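Local coordinates for protein putative acetyl-CoA acetyltransferase (Thermus thermophilus, PDB 1ULQ) that probably transfers acyl groups between coenzyme A thioesters as a tetrameric member of the thiolase family, with a role in lipid metabolism, at residues P123-K128 with Y141-G146; E49-G54 with V110-G115; E172-R177 with A329-R334; Q190-A195 with E223-D228. One frame throughout, in Å; residues are numbered along the deposited sequence.

Contact 1: P123-K128 with Y141-G146; sequences PYAVPK and YDTTLG
A125 and Y141 form an antiparallel hydrogen-bonded pair in the beta hairpin of strands 124-126 and 138-142, on an excursion of the chain consistent with the tetramerisation loop of thiolases. A125 N donates to Y141 O at 2.8 Å, and Y141 N returns a bond to A125 O at 2.9 Å. The next, non-hydrogen-bonded pair sets Y124 opposite D142. Y124 CG stands anti to its own carbonyl carbon (chi1 -68°), which puts the start of the ring beside the backbone N. Followed outward, Y124 CB lies 3.6 Å from Y141 O, an atom near the ring plane at its edge. CD2 then meets D142 CA at 3.7 Å, and CE2 reaches D142 CB at 3.8 Å, ring and carboxylate planes being 51° apart. The Y124 side chain also packs on P134 of the third subunit and K128 of the second, while D142 OD2 accepts a bond from G136 N of the third subunit. Y124 and V126 extend the sheet by pairing antiparallel with a strand of the second subunit. On the face shared by A125 and Y141, the tyrosine ring turns an edge to P127, CE1 lying 4.2 Å from P127 CG. Just before strand 124-126 and just after strand 138-142, P123 O receives T143 N at 3.1 Å, the donor standing nearly in line with the carbonyl bond (C=O...N angle 165°).

Contact 2: E49-G54 with V110-G115; sequences EDVYAG and VYIGSG
E49-G54 runs alongside V110-G115 in parallel, the axes of strands 50-54 and 110-115 approaching to 4.1 Å and crossing at -22°. E49 N donates to V110 O, Y52 N to I112 O, and I112 N makes a weak bond to D50 O. Y52 O is gripped twice: S114 N and S114 OG, each 2.8 Å from it, arrive from opposite faces of the carbonyl plane. On the face bearing D50, Y52 and Y111, E49 CB also lies over the Y111 ring in a CH-pi contact, 4.1 Å from the centroid, while E49 CG touches Y111 OH at 3.5 Å. D50 CB meets Y111 CE2 at 3.7 Å, and Y52 CE1 stands 4.1 Å from Y111 CD2, the two tyrosines lying side by side. Helix 91-104 covers these rings as part of the beta-alpha-beta crossover from strand 81-86 to strand 110-118, which passes over strand 50-54 in the mixed sheet of the thiolase fold. An alanine in place of Y111 would probably open a gap beneath this helix and leave E49 CB without the ring face it rests on. The carboxylates have outside mates: D50 OD2 pairs with R87 and E49 OE2 with K304, both of the second subunit. On the other face V51 CG2 meets I112 CD1 at 3.8 Å, and helix 26-41 packs on I112.

Contact 3: E172-R177 with A329-R334; sequences EMYGIR and ALAVLR
Y174 and I176 both close on the methyl of A331, joining the C-terminal end of helix 163-174, closed by a Schellman motif at G175, to helix 326-336 in the C-terminal half of the thiolase fold. The tight part is apolar. A331 CB lies over one face of the Y174 ring, offset toward the rim, in a CH-pi contact 4.1 Å from the centroid and 25° off the normal. The same methyl meets I176 CD1 at 3.7 Å. I176 holds CG2 anti to the backbone N, and that methyl touches L330 CD1 at 3.5 Å, the two side chains crossing obliquely; Q181 of helix 178-197 also packs on I176. An alanine in place of I176 would probably open a gap beside L330 and A331, leaving L330 CD1 without its methyl neighbour. The looser part, toward the exposed G175, is built from R334. Its chain slides past Y174 and I176 in opposite directions to theirs, CB standing 4.0 Å from Y174 CD2, and its guanidinium plane is nearly perpendicular to the ring. No hydrogen bond crosses here: R334 NH1 instead makes a salt bridge with E180, and Y174 OH bonds E335. R334 NH2 approaches G175 O only to 3.8 Å, and one guanidinium face takes I176 CG1, which is 4.2 Å from NH2.

Contact 4: Q190-A195 with E223-D228; sequences QKAVRA and EGPRRD
A192 and V193, neighbours on helix 178-197, receive P225, R226 and R227 from an irregular segment that precedes helix 231-236. The segment is tethered at its start, where E223 OE2 accepts bonds from the backbone N atoms of K16 and A20. P225 then points its CB toward the helix. Its CG lies 3.9 Å from A192 CB, and its CB is 4.1 Å from V193 CG2, so the proline rests across the two adjacent side chains. R226 contributes backbone: its CB points away from the helix, while its O lies 3.9 Å from V193 CG2. R226 N bonds H189 ND1, one turn earlier on the same helix, and R226 O bonds T229 OG1. R227 comes back over V193. CG is anti to the backbone N (chi1 177°), and a bend at chi3 (-84°) turns the chain before the guanidinium. That flat group lays one face on V193 CG1, offset toward the rim, with NH2 at 3.6 Å and CZ at 3.8 Å from the methyl; the side chains cross at about a right angle. NH2 also forms a salt bridge with E197, farther along the helix, which would probably fix the group's rotation. No hydrogen bond joins the two segments. A helix flanked by an irregular connection in this place is consistent with the loop domain that thiolases insert between two strands of the N-terminal half, here 110-118 and 256-266.

Contact 2 is the core contact: parallel strands in the central sheet, held by backbone bonds and buried tyrosines. Contact 1 is also buried, but lies farther from the chain's centre and is flanked by other subunits; strand 110-118 of contact 2 is followed in the chain by its strand 124-126. In contacts 3 and 4, which touch no other chain, apolar contact and a guanidinium laid against aliphatic carbon replace the backbone bonds that join the strands of contacts 1 and 2. Contact 3 is partly buried and ties the two halves of the fold together; contact 4 lies at the surface, nested in the loop that contact 3 closes, on the helix following 163-174.

Contact 1: P123-K128 with Y141-G146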
loop_
_atom_site.group_PDB
_atom_site.type_symbol
_atom_site.label_atom_id
_atom_site.label_comp_id
_atom_site.label_asym_id
_atom_site.label_seq_id
_atom_site.Cartn_x
_atom_site.Cartn_y
_atom_site.Cartn_z
ATOM N N PRO C 123 5.838 6.292 -8.338
ATOM C CA PRO C 123 5.069 5.382 -7.488
ATOM C C PRO C 123 5.310 5.544 -5.999
ATOM O O PRO C 123 5.967 6.491 -5.555
ATOM C CB PRO C 123 5.505 4.012 -7.981
ATOM C CG PRO C 123 6.918 4.242 -8.323
ATOM C CD PRO C 123 6.885 5.557 -9.061
ATOM N N TYR C 124 4.751 4.616 -5.230
ATOM C CA TYR C 124 4.932 4.613 -3.783
ATOM C C TYR C 124 5.775 3.379 -3.488
ATOM O O TYR C 124 5.654 2.372 -4.195
ATOM C CB TYR C 124 3.586 4.509 -3.045
ATOM C CG TYR C 124 2.683 5.720 -3.164
ATOM C CD1 TYR C 124 1.514 5.678 -3.926
ATOM C CD2 TYR C 124 2.947 6.877 -2.447
ATOM C CE1 TYR C 124 0.620 6.758 -3.956
ATOM C CE2 TYR C 124 2.061 7.959 -2.471
ATOM C CZ TYR C 124 0.894 7.893 -3.219
ATOM O OH TYR C 124 -0.015 8.939 -3.164
ATOM N N ALA C 125 6.631 3.461 -2.474
ATOM C CA ALA C 125 7.468 2.335 -2.106
ATOM C C ALA C 125 7.058 1.829 -0.728
ATOM O O ALA C 125 6.914 2.611 0.206
ATOM C CB ALA C 125 8.916 2.744 -2.108
ATOM N N VAL C 126 6.861 0.521 -0.607
ATOM C CA VAL C 126 6.455 -0.094 0.649
ATOM C C VAL C 126 7.495 -1.114 1.070
ATOM O O VAL C 126 7.872 -1.973 0.277
ATOM C CB VAL C 126 5.118 -0.803 0.486
ATOM C CG1 VAL C 126 4.812 -1.621 1.715
ATOM C CG2 VAL C 126 4.033 0.214 0.230
ATOM N N PRO C 127 7.944 -1.060 2.338
ATOM C CA PRO C 127 8.957 -1.968 2.892
ATOM C C PRO C 127 8.515 -3.420 2.874
ATOM O O PRO C 127 7.328 -3.706 2.752
ATOM C CB PRO C 127 9.129 -1.465 4.321
ATOM C CG PRO C 127 8.586 -0.075 4.286
ATOM C CD PRO C 127 7.403 -0.202 3.398
ATOM N N LYS C 128 9.458 -4.345 2.982
ATOM C CA LYS C 128 9.079 -5.743 3.015
ATOM C C LYS C 128 9.070 -6.207 4.457
ATOM O O LYS C 128 9.861 -5.737 5.275
ATOM C CB LYS C 128 10.042 -6.579 2.200
ATOM C CG LYS C 128 9.400 -7.077 0.947
ATOM C CD LYS C 128 10.415 -7.759 0.112
ATOM C CE LYS C 128 9.771 -8.507 -1.004
ATOM N NZ LYS C 128 10.863 -9.248 -1.669
ATOM N N TYR C 141 6.047 5.254 1.149
ATOM C CA TYR C 141 6.851 6.415 0.755
ATOM C C TYR C 141 6.531 6.890 -0.642
ATOM O O TYR C 141 6.463 6.093 -1.573
ATOM C CB TYR C 141 8.357 6.106 0.833
ATOM C CG TYR C 141 8.853 5.741 2.215
ATOM C CD1 TYR C 141 8.916 4.417 2.619
ATOM C CD2 TYR C 141 9.232 6.728 3.132
ATOM C CE1 TYR C 141 9.338 4.078 3.900
ATOM C CE2 TYR C 141 9.656 6.399 4.418
ATOM C CZ TYR C 141 9.706 5.069 4.792
ATOM O OH TYR C 141 10.125 4.712 6.051
ATOM N N ASP C 142 6.336 8.195 -0.781
ATOM C CA ASP C 142 6.053 8.797 -2.086
ATOM C C ASP C 142 7.385 9.153 -2.757
ATOM O O ASP C 142 8.060 10.107 -2.343
ATOM C CB ASP C 142 5.191 10.046 -1.904
ATOM C CG ASP C 142 4.938 10.768 -3.202
ATOM O OD1 ASP C 142 4.813 10.093 -4.250
ATOM O OD2 ASP C 142 4.852 12.010 -3.169
ATOM N N THR C 143 7.753 8.380 -3.780
ATOM C CA THR C 143 9.030 8.570 -4.477
ATOM C C THR C 143 9.126 9.860 -5.274
ATOM O O THR C 143 10.151 10.130 -5.900
ATOM C CB THR C 143 9.362 7.388 -5.427
ATOM O OG1 THR C 143 8.502 7.417 -6.567
ATOM C CG2 THR C 143 9.168 6.077 -4.723
ATOM N N THR C 144 8.057 10.648 -5.260
ATOM C CA THR C 144 8.063 11.920 -5.960
ATOM C C THR C 144 8.865 12.865 -5.093
ATOM O O THR C 144 9.515 13.775 -5.591
ATOM C CB THR C 144 6.659 12.545 -6.093
ATOM O OG1 THR C 144 5.758 11.634 -6.733
ATOM C CG2 THR C 144 6.733 13.820 -6.904
ATOM N N LEU C 145 8.819 12.631 -3.785
ATOM C CA LEU C 145 9.496 13.486 -2.823
ATOM C C LEU C 145 10.972 13.172 -2.591
ATOM O O LEU C 145 11.650 12.682 -3.492
ATOM C CB LEU C 145 8.712 13.468 -1.509
ATOM C CG LEU C 145 7.205 13.764 -1.670
ATOM C CD1 LEU C 145 6.539 13.796 -0.301
ATOM C CD2 LEU C 145 6.981 15.099 -2.386
ATOM N N GLY C 146 11.470 13.452 -1.388
ATOM C CA GLY C 146 12.881 13.224 -1.116
ATOM C C GLY C 146 13.281 12.060 -0.237
ATOM O O GLY C 146 13.145 10.907 -0.628
#

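Contact 2: E49-G54 with V110-G115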
loop_
_atom_site.group_PDB
_atom_site.type_symbol
_atom_site.label_atom_id
_atom_site.label_comp_id
_atom_site.label_asym_id
_atom_site.label_seq_id
_atom_site.Cartn_x
_atom_site.Cartn_y
_atom_site.Cartn_z
ATOM N N GLU C 49 25.810 3.281 -30.664
ATOM C CA GLU C 49 26.535 2.271 -29.909
ATOM C C GLU C 49 25.891 1.929 -28.568
ATOM O O GLU C 49 25.692 0.759 -28.238
ATOM C CB GLU C 49 27.950 2.780 -29.669
ATOM C CG GLU C 49 28.834 1.912 -28.817
ATOM C CD GLU C 49 29.188 0.617 -29.489
ATOM O OE1 GLU C 49 29.062 0.533 -30.732
ATOM O OE2 GLU C 49 29.604 -0.313 -28.772
ATOM N N ASP C 50 25.563 2.953 -27.795
ATOM C CA ASP C 50 24.976 2.755 -26.472
ATOM C C ASP C 50 24.151 3.996 -26.121
ATOM O O ASP C 50 24.358 5.067 -26.698
ATOM C CB ASP C 50 26.118 2.543 -25.458
ATOM C CG ASP C 50 25.628 2.169 -24.065
ATOM O OD1 ASP C 50 24.469 1.717 -23.935
ATOM O OD2 ASP C 50 26.422 2.310 -23.102
ATOM N N VAL C 51 23.209 3.861 -25.196
ATOM C CA VAL C 51 22.388 5.006 -24.807
ATOM C C VAL C 51 22.415 5.221 -23.307
ATOM O O VAL C 51 21.954 4.386 -22.538
ATOM C CB VAL C 51 20.907 4.839 -25.264
ATOM C CG1 VAL C 51 20.013 5.764 -24.472
ATOM C CG2 VAL C 51 20.769 5.169 -26.739
ATOM N N TYR C 52 22.975 6.344 -22.887
ATOM C CA TYR C 52 23.023 6.657 -21.469
ATOM C C TYR C 52 21.854 7.574 -21.167
ATOM O O TYR C 52 21.520 8.445 -21.969
ATOM C CB TYR C 52 24.325 7.373 -21.083
ATOM C CG TYR C 52 25.545 6.484 -21.029
ATOM C CD1 TYR C 52 26.521 6.548 -22.024
ATOM C CD2 TYR C 52 25.743 5.600 -19.971
ATOM C CE1 TYR C 52 27.670 5.758 -21.965
ATOM C CE2 TYR C 52 26.890 4.806 -19.904
ATOM C CZ TYR C 52 27.849 4.893 -20.904
ATOM O OH TYR C 52 28.997 4.134 -20.842
ATOM N N ALA C 53 21.232 7.368 -20.014
ATOM C CA ALA C 53 20.107 8.188 -19.596
ATOM C C ALA C 53 20.087 8.359 -18.084
ATOM O O ALA C 53 20.319 7.409 -17.330
ATOM C CB ALA C 53 18.809 7.571 -20.063
ATOM N N GLY C 54 19.805 9.580 -17.646
ATOM C CA GLY C 54 19.750 9.864 -16.223
ATOM C C GLY C 54 18.333 9.826 -15.686
ATOM O O GLY C 54 17.413 10.355 -16.310
ATOM N N VAL C 110 29.298 6.583 -32.072
ATOM C CA VAL C 110 28.034 7.288 -31.911
ATOM C C VAL C 110 27.378 6.933 -30.583
ATOM O O VAL C 110 27.036 5.777 -30.348
ATOM C CB VAL C 110 27.075 6.915 -33.042
ATOM C CG1 VAL C 110 25.720 7.526 -32.793
ATOM C CG2 VAL C 110 27.649 7.382 -34.372
ATOM N N TYR C 111 27.199 7.929 -29.721
ATOM C CA TYR C 111 26.575 7.712 -28.413
ATOM C C TYR C 111 25.470 8.726 -28.110
ATOM O O TYR C 111 25.475 9.838 -28.638
ATOM C CB TYR C 111 27.622 7.807 -27.307
ATOM C CG TYR C 111 28.511 6.595 -27.146
ATOM C CD1 TYR C 111 29.530 6.302 -28.062
ATOM C CD2 TYR C 111 28.357 5.754 -26.046
ATOM C CE1 TYR C 111 30.374 5.194 -27.867
ATOM C CE2 TYR C 111 29.191 4.653 -25.847
ATOM C CZ TYR C 111 30.194 4.378 -26.749
ATOM O OH TYR C 111 31.019 3.305 -26.489
ATOM N N ILE C 112 24.522 8.343 -27.259
ATOM C CA ILE C 112 23.452 9.255 -26.870
ATOM C C ILE C 112 23.515 9.514 -25.367
ATOM O O ILE C 112 23.630 8.581 -24.574
ATOM C CB ILE C 112 22.033 8.700 -27.179
ATOM C CG1 ILE C 112 21.811 8.567 -28.684
ATOM C CG2 ILE C 112 20.977 9.640 -26.607
ATOM C CD1 ILE C 112 20.390 8.133 -29.046
ATOM N N GLY C 113 23.452 10.783 -24.985
ATOM C CA GLY C 113 23.457 11.138 -23.578
ATOM C C GLY C 113 22.087 11.735 -23.333
ATOM O O GLY C 113 21.710 12.704 -23.986
ATOM N N SER C 114 21.323 11.174 -22.408
ATOM C CA SER C 114 19.986 11.695 -22.172
ATOM C C SER C 114 19.494 11.562 -20.738
ATOM O O SER C 114 20.203 11.060 -19.861
ATOM C CB SER C 114 19.011 10.982 -23.098
ATOM O OG SER C 114 19.171 9.581 -22.963
ATOM N N GLY C 115 18.264 12.018 -20.519
ATOM C CA GLY C 115 17.668 11.952 -19.203
ATOM C C GLY C 115 16.164 12.089 -19.267
ATOM O O GLY C 115 15.628 12.682 -20.202
#

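Contact 3: E172-R177 with A329-R334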
loop_
_atom_site.group_PDB
_atom_site.type_symbol
_atom_site.label_atom_id
_atom_site.label_comp_id
_atom_site.label_asym_id
_atom_site.label_seq_id
_atom_site.Cartn_x
_atom_site.Cartn_y
_atom_site.Cartn_z
ATOM N N GLU C 172 21.057 31.740 4.579
ATOM C CA GLU C 172 21.560 32.218 5.862
ATOM C C GLU C 172 23.067 32.415 5.805
ATOM O O GLU C 172 23.576 33.487 6.126
ATOM C CB GLU C 172 21.200 31.221 6.972
ATOM C CG GLU C 172 19.798 31.424 7.561
ATOM C CD GLU C 172 19.165 30.125 8.063
ATOM O OE1 GLU C 172 19.849 29.358 8.786
ATOM O OE2 GLU C 172 17.975 29.881 7.733
ATOM N N MET C 173 23.773 31.378 5.378
ATOM C CA MET C 173 25.220 31.434 5.286
ATOM C C MET C 173 25.744 32.608 4.467
ATOM O O MET C 173 26.717 33.250 4.852
ATOM C CB MET C 173 25.758 30.134 4.699
ATOM C CG MET C 173 27.259 30.134 4.503
ATOM S SD MET C 173 27.822 28.613 3.734
ATOM C CE MET C 173 27.810 27.547 5.113
ATOM N N TYR C 174 25.114 32.891 3.337
ATOM C CA TYR C 174 25.567 33.993 2.496
ATOM C C TYR C 174 24.726 35.259 2.655
ATOM O O TYR C 174 24.951 36.249 1.956
ATOM C CB TYR C 174 25.574 33.574 1.019
ATOM C CG TYR C 174 26.574 32.488 0.673
ATOM C CD1 TYR C 174 26.291 31.142 0.900
ATOM C CD2 TYR C 174 27.811 32.812 0.137
ATOM C CE1 TYR C 174 27.225 30.149 0.598
ATOM C CE2 TYR C 174 28.751 31.827 -0.162
ATOM C CZ TYR C 174 28.456 30.504 0.069
ATOM O OH TYR C 174 29.402 29.550 -0.230
ATOM N N GLY C 175 23.759 35.229 3.564
ATOM C CA GLY C 175 22.922 36.392 3.781
ATOM C C GLY C 175 22.214 36.855 2.521
ATOM O O GLY C 175 22.248 38.040 2.177
ATOM N N ILE C 176 21.567 35.925 1.829
ATOM C CA ILE C 176 20.841 36.248 0.607
ATOM C C ILE C 176 19.418 36.602 0.983
ATOM O O ILE C 176 18.627 35.726 1.316
ATOM C CB ILE C 176 20.820 35.056 -0.322
ATOM C CG1 ILE C 176 22.238 34.539 -0.486
ATOM C CG2 ILE C 176 20.249 35.448 -1.659
ATOM C CD1 ILE C 176 22.293 33.193 -1.090
ATOM N N ARG C 177 19.094 37.885 0.922
ATOM C CA ARG C 177 17.769 38.347 1.307
ATOM C C ARG C 177 16.599 37.810 0.493
ATOM O O ARG C 177 16.785 37.187 -0.549
ATOM C CB ARG C 177 17.738 39.869 1.299
ATOM C CG ARG C 177 18.633 40.488 2.338
ATOM C CD ARG C 177 18.440 41.981 2.348
ATOM N NE ARG C 177 19.401 42.648 3.218
ATOM C CZ ARG C 177 19.612 43.964 3.221
ATOM N NH1 ARG C 177 18.924 44.749 2.394
ATOM N NH2 ARG C 177 20.523 44.497 4.034
ATOM N N ALA C 329 21.120 29.356 -6.129
ATOM C CA ALA C 329 21.755 29.929 -7.308
ATOM C C ALA C 329 22.578 31.172 -6.959
ATOM O O ALA C 329 23.752 31.287 -7.337
ATOM C CB ALA C 329 20.698 30.293 -8.316
ATOM N N LEU C 330 21.941 32.099 -6.243
ATOM C CA LEU C 330 22.568 33.349 -5.832
ATOM C C LEU C 330 23.805 33.107 -4.974
ATOM O O LEU C 330 24.773 33.875 -5.042
ATOM C CB LEU C 330 21.561 34.219 -5.073
ATOM C CG LEU C 330 20.399 34.822 -5.876
ATOM C CD1 LEU C 330 19.232 35.117 -4.962
ATOM C CD2 LEU C 330 20.857 36.085 -6.573
ATOM N N ALA C 331 23.785 32.049 -4.168
ATOM C CA ALA C 331 24.937 31.738 -3.329
ATOM C C ALA C 331 26.073 31.357 -4.255
ATOM O O ALA C 331 27.205 31.796 -4.076
ATOM C CB ALA C 331 24.621 30.588 -2.390
ATOM N N VAL C 332 25.767 30.536 -5.253
ATOM C CA VAL C 332 26.781 30.121 -6.199
ATOM C C VAL C 332 27.306 31.370 -6.883
ATOM O O VAL C 332 28.521 31.556 -6.993
ATOM C CB VAL C 332 26.215 29.162 -7.253
ATOM C CG1 VAL C 332 27.309 28.734 -8.209
ATOM C CG2 VAL C 332 25.640 27.943 -6.572
ATOM N N LEU C 333 26.391 32.231 -7.329
ATOM C CA LEU C 333 26.784 33.469 -7.997
ATOM C C LEU C 333 27.669 34.305 -7.080
ATOM O O LEU C 333 28.554 35.013 -7.562
ATOM C CB LEU C 333 25.553 34.274 -8.427
ATOM C CG LEU C 333 24.710 33.657 -9.551
ATOM C CD1 LEU C 333 23.463 34.476 -9.750
ATOM C CD2 LEU C 333 25.508 33.598 -10.839
ATOM N N ARG C 334 27.447 34.228 -5.769
ATOM C CA ARG C 334 28.282 34.973 -4.834
ATOM C C ARG C 334 29.735 34.520 -4.974
ATOM O O ARG C 334 30.631 35.342 -5.093
ATOM C CB ARG C 334 27.821 34.742 -3.402
ATOM C CG ARG C 334 26.594 35.525 -2.986
ATOM C CD ARG C 334 26.965 36.912 -2.492
ATOM N NE ARG C 334 25.912 37.498 -1.667
ATOM C CZ ARG C 334 24.695 37.805 -2.106
ATOM N NH1 ARG C 334 24.363 37.591 -3.376
ATOM N NH2 ARG C 334 23.796 38.312 -1.269
#

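Contact 4: Q190-A195 with E223-D228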
loop_
_atom_site.group_PDB
_atom_site.type_symbol
_atom_site.label_atom_id
_atom_site.label_comp_id
_atom_site.label_asym_id
_atom_site.label_seq_id
_atom_site.Cartn_x
_atom_site.Cartn_y
_atom_site.Cartn_z
ATOM N N GLN C 190 10.742 36.066 -16.756
ATOM C CA GLN C 190 10.775 37.052 -17.837
ATOM C C GLN C 190 11.642 36.633 -19.032
ATOM O O GLN C 190 11.245 36.781 -20.197
ATOM C CB GLN C 190 11.231 38.393 -17.270
ATOM C CG GLN C 190 10.437 38.772 -16.021
ATOM C CD GLN C 190 10.725 40.172 -15.545
ATOM O OE1 GLN C 190 11.892 40.554 -15.368
ATOM N NE2 GLN C 190 9.664 40.953 -15.325
ATOM N N LYS C 191 12.817 36.093 -18.740
ATOM C CA LYS C 191 13.710 35.644 -19.786
ATOM C C LYS C 191 13.091 34.458 -20.515
ATOM O O LYS C 191 13.187 34.367 -21.739
ATOM C CB LYS C 191 15.072 35.282 -19.180
ATOM C CG LYS C 191 15.754 36.484 -18.546
ATOM C CD LYS C 191 17.203 36.234 -18.193
ATOM C CE LYS C 191 17.366 35.490 -16.892
ATOM N NZ LYS C 191 18.802 35.458 -16.484
ATOM N N ALA C 192 12.451 33.565 -19.761
ATOM C CA ALA C 192 11.797 32.384 -20.329
ATOM C C ALA C 192 10.629 32.783 -21.231
ATOM O O ALA C 192 10.525 32.334 -22.376
ATOM C CB ALA C 192 11.288 31.468 -19.211
ATOM N N VAL C 193 9.741 33.619 -20.702
ATOM C CA VAL C 193 8.595 34.080 -21.464
ATOM C C VAL C 193 9.070 34.759 -22.737
ATOM O O VAL C 193 8.487 34.580 -23.806
ATOM C CB VAL C 193 7.762 35.092 -20.664
ATOM C CG1 VAL C 193 6.679 35.698 -21.548
ATOM C CG2 VAL C 193 7.148 34.405 -19.460
ATOM N N ARG C 194 10.141 35.536 -22.617
ATOM C CA ARG C 194 10.681 36.256 -23.754
ATOM C C ARG C 194 11.308 35.299 -24.752
ATOM O O ARG C 194 11.091 35.423 -25.948
ATOM C CB ARG C 194 11.704 37.278 -23.274
ATOM C CG ARG C 194 11.639 38.614 -24.001
ATOM C CD ARG C 194 12.682 39.574 -23.455
ATOM N NE ARG C 194 12.483 39.846 -22.034
ATOM C CZ ARG C 194 13.449 39.766 -21.124
ATOM N NH1 ARG C 194 14.674 39.414 -21.497
ATOM N NH2 ARG C 194 13.197 40.047 -19.847
ATOM N N ALA C 195 12.079 34.335 -24.268
ATOM C CA ALA C 195 12.704 33.380 -25.170
ATOM C C ALA C 195 11.667 32.605 -25.975
ATOM O O ALA C 195 11.817 32.458 -27.182
ATOM C CB ALA C 195 13.590 32.423 -24.401
ATOM N N GLU C 223 4.957 24.494 -19.836
ATOM C CA GLU C 223 3.793 25.109 -19.213
ATOM C C GLU C 223 4.139 25.788 -17.905
ATOM O O GLU C 223 3.267 26.274 -17.203
ATOM C CB GLU C 223 2.653 24.090 -19.029
ATOM C CG GLU C 223 2.846 23.017 -17.971
ATOM C CD GLU C 223 1.596 22.130 -17.787
ATOM O OE1 GLU C 223 0.464 22.662 -17.768
ATOM O OE2 GLU C 223 1.736 20.899 -17.643
ATOM N N GLY C 224 5.430 25.853 -17.604
ATOM C CA GLY C 224 5.864 26.487 -16.374
ATOM C C GLY C 224 5.906 28.007 -16.376
ATOM O O GLY C 224 5.291 28.631 -15.514
ATOM N N PRO C 225 6.606 28.639 -17.334
ATOM C CA PRO C 225 6.700 30.105 -17.394
ATOM C C PRO C 225 5.365 30.845 -17.317
ATOM O O PRO C 225 4.412 30.468 -17.992
ATOM C CB PRO C 225 7.402 30.349 -18.730
ATOM C CG PRO C 225 8.191 29.105 -18.939
ATOM C CD PRO C 225 7.256 28.026 -18.506
ATOM N N ARG C 226 5.297 31.897 -16.501
ATOM C CA ARG C 226 4.071 32.698 -16.380
ATOM C C ARG C 226 4.343 34.168 -16.722
ATOM O O ARG C 226 5.229 34.797 -16.136
ATOM C CB ARG C 226 3.500 32.640 -14.957
ATOM C CG ARG C 226 3.011 31.288 -14.454
ATOM C CD ARG C 226 2.380 31.456 -13.067
ATOM N NE ARG C 226 3.331 31.982 -12.081
ATOM C CZ ARG C 226 4.243 31.249 -11.442
ATOM N NH1 ARG C 226 4.330 29.946 -11.676
ATOM N NH2 ARG C 226 5.072 31.816 -10.571
ATOM N N ARG C 227 3.580 34.716 -17.659
ATOM C CA ARG C 227 3.759 36.107 -18.050
ATOM C C ARG C 227 3.330 37.042 -16.919
ATOM O O ARG C 227 3.893 38.121 -16.737
ATOM C CB ARG C 227 2.946 36.404 -19.322
ATOM C CG ARG C 227 2.994 37.869 -19.785
ATOM C CD ARG C 227 2.274 38.124 -21.120
ATOM N NE ARG C 227 3.100 37.831 -22.291
ATOM C CZ ARG C 227 3.248 36.620 -22.823
ATOM N NH1 ARG C 227 2.625 35.578 -22.288
ATOM N NH2 ARG C 227 4.009 36.450 -23.899
ATOM N N ASP C 228 2.342 36.606 -16.149
ATOM C CA ASP C 228 1.810 37.407 -15.053
ATOM C C ASP C 228 2.627 37.408 -13.778
ATOM O O ASP C 228 2.188 37.960 -12.774
ATOM C CB ASP C 228 0.394 36.953 -14.711
ATOM C CG ASP C 228 0.357 35.556 -14.111
ATOM O OD1 ASP C 228 0.864 34.611 -14.752
ATOM O OD2 ASP C 228 -0.186 35.399 -12.998
#